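PDB 6Q2F: glycoside hydrolase family protein from Novosphingobium sp. PP1Y, which probably hydrolyses terminal alpha-L-rhamnose residues from rhamnosylated compounds. Local coordinates for residues H601-N613 and N639-A651. Sequence-based numbering, arbitrary orientation.
Sequences HADIPMAALWTFN and NLVAAESMTASMA. With NA (sodium ion), chain B.
Ala607 and Ala642 join backbones in a parallel strand pair, the Ala607 N to Ala642 O bond being 2.9 Å long. Pro605, Ala607 and Leu609 accept bonds from Ala642, Glu644 and Met646; Leu609 N returns one to Glu644 O. A beta bulge at Met646 shifts the register, and beyond it Thr611 N bonds Thr647 O at 2.8 Å.

Apolar contacts fill the face of Met606 and Glu644. Ala642 CB touches Ile604 CG2 and, at 3.6 Å, Met606 CG. The extended side chain of Met606, a selenomethionine, brings its CE to 3.5 Å from Glu644 N. Thr647 lies over one face of the Trp610 indole; its CB makes a CH-pi contact 3.6 Å from the centroid of the five-membered ring.

Glu644 carries the polar contacts of this face to the sodium ion and a water. CG is anti to the backbone N (chi1 173°), and the extended chain brings OE1 to 2.6 Å from sodium. OE2 accepts from a water that in turn accepts from Trp610 NE1, in the indole plane.

Asp503, Ser504, Glu583 and Glu586 complete the sodium site. The strands are neighbours in a parallel (beta/alpha)8 barrel, joined by helix 620-636, which packs on Pro605, Ala607 and Val641. Strand 579-582 flanks 604-610, and strand 674-677 flanks 642-649.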
loop_
_atom_site.group_PDB
_atom_site.type_symbol
_atom_site.label_atom_id
_atom_site.label_comp_id
_atom_site.label_asym_id
_atom_site.label_seq_id
_atom_site.Cartn_x
_atom_site.Cartn_y
_atom_site.Cartn_z
ATOM N N HIS A 601 -11.308 -9.870 4.332
ATOM C CA HIS A 601 -11.855 -10.277 5.621
ATOM C C HIS A 601 -11.885 -9.150 6.639
ATOM O O HIS A 601 -12.530 -9.291 7.682
ATOM C CB HIS A 601 -11.039 -11.440 6.200
ATOM C CG HIS A 601 -10.817 -12.562 5.236
ATOM N ND1 HIS A 601 -11.832 -13.403 4.828
ATOM C CD2 HIS A 601 -9.692 -13.002 4.620
ATOM C CE1 HIS A 601 -11.342 -14.302 3.994
ATOM N NE2 HIS A 601 -10.049 -14.075 3.846
ATOM N N ALA A 602 -11.188 -8.059 6.370
ATOM C CA ALA A 602 -11.090 -6.985 7.340
ATOM C C ALA A 602 -12.369 -6.161 7.331
ATOM O O ALA A 602 -13.083 -6.093 6.330
ATOM C CB ALA A 602 -9.888 -6.085 7.042
ATOM N N ASP A 603 -12.667 -5.552 8.471
ATOM C CA ASP A 603 -13.820 -4.659 8.555
ATOM C C ASP A 603 -13.576 -3.371 7.794
ATOM O O ASP A 603 -14.508 -2.787 7.232
ATOM C CB ASP A 603 -14.123 -4.342 10.013
ATOM C CG ASP A 603 -14.475 -5.573 10.792
ATOM O OD1 ASP A 603 -13.540 -6.234 11.284
ATOM O OD2 ASP A 603 -15.681 -5.874 10.882
ATOM N N ILE A 604 -12.331 -2.901 7.800
ATOM C CA ILE A 604 -11.996 -1.656 7.125
ATOM C C ILE A 604 -10.744 -1.872 6.283
ATOM O O ILE A 604 -9.617 -1.822 6.804
ATOM C CB ILE A 604 -11.838 -0.516 8.135
ATOM C CG1 ILE A 604 -13.117 -0.401 8.967
ATOM C CG2 ILE A 604 -11.605 0.779 7.415
ATOM C CD1 ILE A 604 -12.968 0.371 10.224
ATOM N N PRO A 605 -10.900 -2.153 4.992
ATOM C CA PRO A 605 -9.736 -2.218 4.106
ATOM C C PRO A 605 -9.001 -0.893 4.127
ATOM O O PRO A 605 -9.615 0.172 4.183
ATOM C CB PRO A 605 -10.352 -2.508 2.733
ATOM C CG PRO A 605 -11.676 -3.159 3.055
ATOM C CD PRO A 605 -12.152 -2.425 4.275
HETATM N N MSE A 606 -7.683 -0.965 4.124
HETATM C CA MSE A 606 -6.864 0.182 4.378
HETATM C C MSE A 606 -5.667 0.229 3.437
HETATM O O MSE A 606 -5.085 -0.796 3.078
HETATM C CB MSE A 606 -6.375 0.175 5.850
HETATM C CG MSE A 606 -5.711 1.473 6.248
HETATM SE SE MSE A 606 -5.495 1.474 8.166
HETATM C CE MSE A 606 -4.567 3.189 8.401
ATOM N N ALA A 607 -5.325 1.445 3.031
ATOM C CA ALA A 607 -4.201 1.694 2.141
ATOM C C ALA A 607 -3.403 2.855 2.731
ATOM O O ALA A 607 -3.529 3.185 3.914
ATOM C CB ALA A 607 -4.722 1.958 0.724
ATOM N N ALA A 608 -2.561 3.479 1.908
ATOM C CA ALA A 608 -1.695 4.566 2.350
ATOM C C ALA A 608 -1.532 5.580 1.218
ATOM O O ALA A 608 -1.682 5.252 0.035
ATOM C CB ALA A 608 -0.301 4.057 2.794
ATOM N N LEU A 609 -1.225 6.823 1.590
ATOM C CA LEU A 609 -0.803 7.831 0.616
ATOM C C LEU A 609 0.202 8.768 1.259
ATOM O O LEU A 609 -0.073 9.335 2.316
ATOM C CB LEU A 609 -1.970 8.659 0.055
ATOM C CG LEU A 609 -1.360 9.751 -0.855
ATOM C CD1 LEU A 609 -0.876 9.180 -2.220
ATOM C CD2 LEU A 609 -2.267 10.972 -1.065
ATOM N N TRP A 610 1.351 8.929 0.609
ATOM C CA TRP A 610 2.386 9.847 1.057
ATOM C C TRP A 610 2.216 11.210 0.383
ATOM O O TRP A 610 1.683 11.315 -0.723
ATOM C CB TRP A 610 3.778 9.298 0.733
ATOM C CG TRP A 610 4.233 8.171 1.618
ATOM C CD1 TRP A 610 3.469 7.165 2.123
ATOM C CD2 TRP A 610 5.556 7.949 2.094
ATOM N NE1 TRP A 610 4.234 6.333 2.888
ATOM C CE2 TRP A 610 5.523 6.795 2.887
ATOM C CE3 TRP A 610 6.772 8.620 1.927
ATOM C CZ2 TRP A 610 6.660 6.283 3.507
ATOM C CZ3 TRP A 610 7.897 8.116 2.551
ATOM C CH2 TRP A 610 7.831 6.957 3.334
ATOM N N THR A 611 2.654 12.261 1.072
ATOM C CA THR A 611 2.731 13.557 0.426
ATOM C C THR A 611 3.729 13.489 -0.723
ATOM O O THR A 611 4.641 12.655 -0.750
ATOM C CB THR A 611 3.140 14.631 1.423
ATOM O OG1 THR A 611 4.499 14.422 1.809
ATOM C CG2 THR A 611 2.222 14.561 2.655
ATOM N N PHE A 612 3.535 14.373 -1.695
ATOM C CA PHE A 612 4.383 14.377 -2.876
ATOM C C PHE A 612 4.430 15.788 -3.444
ATOM O O PHE A 612 3.471 16.557 -3.312
ATOM C CB PHE A 612 3.863 13.398 -3.932
ATOM C CG PHE A 612 2.442 13.675 -4.361
ATOM C CD1 PHE A 612 1.379 13.125 -3.662
ATOM C CD2 PHE A 612 2.172 14.482 -5.458
ATOM C CE1 PHE A 612 0.074 13.385 -4.041
ATOM C CE2 PHE A 612 0.863 14.736 -5.864
ATOM C CZ PHE A 612 -0.185 14.199 -5.150
ATOM N N ASN A 613 5.546 16.115 -4.089
ATOM C CA ASN A 613 5.626 17.354 -4.855
ATOM C C ASN A 613 4.731 17.290 -6.090
ATOM O O ASN A 613 4.652 16.262 -6.773
ATOM C CB ASN A 613 7.070 17.627 -5.265
ATOM C CG ASN A 613 7.962 17.874 -4.065
ATOM O OD1 ASN A 613 7.570 18.567 -3.125
ATOM N ND2 ASN A 613 9.157 17.292 -4.077
ATOM N N ASN A 639 -17.674 -1.069 2.896
ATOM C CA ASN A 639 -17.998 0.326 2.597
ATOM C C ASN A 639 -16.943 1.331 3.062
ATOM O O ASN A 639 -16.589 2.211 2.354
ATOM C CB ASN A 639 -19.406 0.728 2.983
ATOM C CG ASN A 639 -19.831 2.038 2.352
ATOM O OD1 ASN A 639 -19.668 2.250 1.194
ATOM N ND2 ASN A 639 -20.370 2.902 3.138
ATOM N N LEU A 640 -16.463 1.172 4.276
ATOM C CA LEU A 640 -15.423 2.022 4.787
ATOM C C LEU A 640 -14.093 1.705 4.108
ATOM O O LEU A 640 -13.768 0.588 3.882
ATOM C CB LEU A 640 -15.332 1.881 6.293
ATOM C CG LEU A 640 -16.514 2.356 7.110
ATOM C CD1 LEU A 640 -16.481 1.864 8.517
ATOM C CD2 LEU A 640 -16.647 3.849 7.096
ATOM N N VAL A 641 -13.337 2.719 3.783
ATOM C CA VAL A 641 -12.036 2.579 3.142
ATOM C C VAL A 641 -11.085 3.495 3.886
ATOM O O VAL A 641 -11.208 4.724 3.795
ATOM C CB VAL A 641 -12.063 2.957 1.654
ATOM C CG1 VAL A 641 -10.682 2.788 1.048
ATOM C CG2 VAL A 641 -13.103 2.152 0.887
ATOM N N ALA A 642 -10.130 2.916 4.594
ATOM C CA ALA A 642 -9.208 3.736 5.357
ATOM C C ALA A 642 -7.915 3.926 4.581
ATOM O O ALA A 642 -7.562 3.137 3.699
ATOM C CB ALA A 642 -8.909 3.115 6.726
ATOM N N ALA A 643 -7.204 4.991 4.921
ATOM C CA ALA A 643 -5.858 5.157 4.411
ATOM C C ALA A 643 -4.975 5.825 5.449
ATOM O O ALA A 643 -5.367 6.800 6.094
ATOM C CB ALA A 643 -5.846 5.957 3.109
ATOM N N GLU A 644 -3.796 5.250 5.616
ATOM C CA GLU A 644 -2.664 5.877 6.276
ATOM C C GLU A 644 -2.279 7.123 5.480
ATOM O O GLU A 644 -1.677 7.023 4.408
ATOM C CB GLU A 644 -1.539 4.842 6.390
ATOM C CG GLU A 644 -0.222 5.322 6.884
ATOM C CD GLU A 644 0.817 4.221 6.736
ATOM O OE1 GLU A 644 0.398 3.048 6.622
ATOM O OE2 GLU A 644 2.018 4.538 6.677
ATOM N N SER A 645 -2.636 8.301 5.985
ATOM C CA SER A 645 -2.773 9.501 5.158
ATOM C C SER A 645 -1.659 10.502 5.435
ATOM O O SER A 645 -1.492 10.956 6.569
ATOM C CB SER A 645 -4.136 10.174 5.373
ATOM O OG SER A 645 -5.209 9.315 5.074
HETATM N N MSE A 646 -0.932 10.862 4.380
HETATM C CA MSE A 646 -0.112 12.069 4.333
HETATM C C MSE A 646 1.187 11.922 5.057
HETATM O O MSE A 646 1.732 12.893 5.617
HETATM C CB MSE A 646 -0.881 13.277 4.877
HETATM C CG MSE A 646 -2.020 13.622 3.970
HETATM SE SE MSE A 646 -3.036 15.194 4.481
HETATM C CE MSE A 646 -3.914 14.383 5.809
ATOM N N THR A 647 1.702 10.704 5.025
ATOM C CA THR A 647 3.062 10.486 5.476
ATOM C C THR A 647 3.992 11.399 4.696
ATOM O O THR A 647 3.832 11.582 3.483
ATOM C CB THR A 647 3.468 9.028 5.288
ATOM O OG1 THR A 647 2.540 8.193 5.984
ATOM C CG2 THR A 647 4.872 8.825 5.841
ATOM N N ALA A 648 4.944 11.998 5.403
ATOM C CA ALA A 648 5.885 12.932 4.816
ATOM C C ALA A 648 7.282 12.606 5.307
ATOM O O ALA A 648 7.476 12.198 6.454
ATOM C CB ALA A 648 5.531 14.377 5.173
ATOM N N SER A 649 8.252 12.802 4.431
ATOM C CA SER A 649 9.641 12.490 4.722
ATOM C C SER A 649 10.495 13.747 4.598
ATOM O O SER A 649 10.446 14.430 3.574
ATOM C CB SER A 649 10.137 11.387 3.779
ATOM O OG SER A 649 11.511 11.176 3.954
HETATM N N MSE A 650 11.261 14.044 5.649
HETATM C CA MSE A 650 12.245 15.122 5.652
HETATM C C MSE A 650 11.633 16.475 5.276
HETATM O O MSE A 650 12.159 17.210 4.441
HETATM C CB MSE A 650 13.404 14.766 4.723
HETATM C CG MSE A 650 14.219 13.588 5.231
HETATM SE SE MSE A 650 15.755 13.159 4.131
HETATM C CE MSE A 650 14.923 12.262 2.616
ATOM N N ALA A 651 10.507 16.787 5.909
ATOM C CA ALA A 651 9.827 18.074 5.742
ATOM C C ALA A 651 9.325 18.533 7.105
ATOM O O ALA A 651 8.117 18.575 7.363
ATOM C CB ALA A 651 8.690 17.960 4.723
HETATM NA NA NA B . 1.758 0.958 5.975
HETATM O O HOH W 1 3.364 3.986 4.385
HETATM O O HOH W 2 6.890 12.369 1.284
#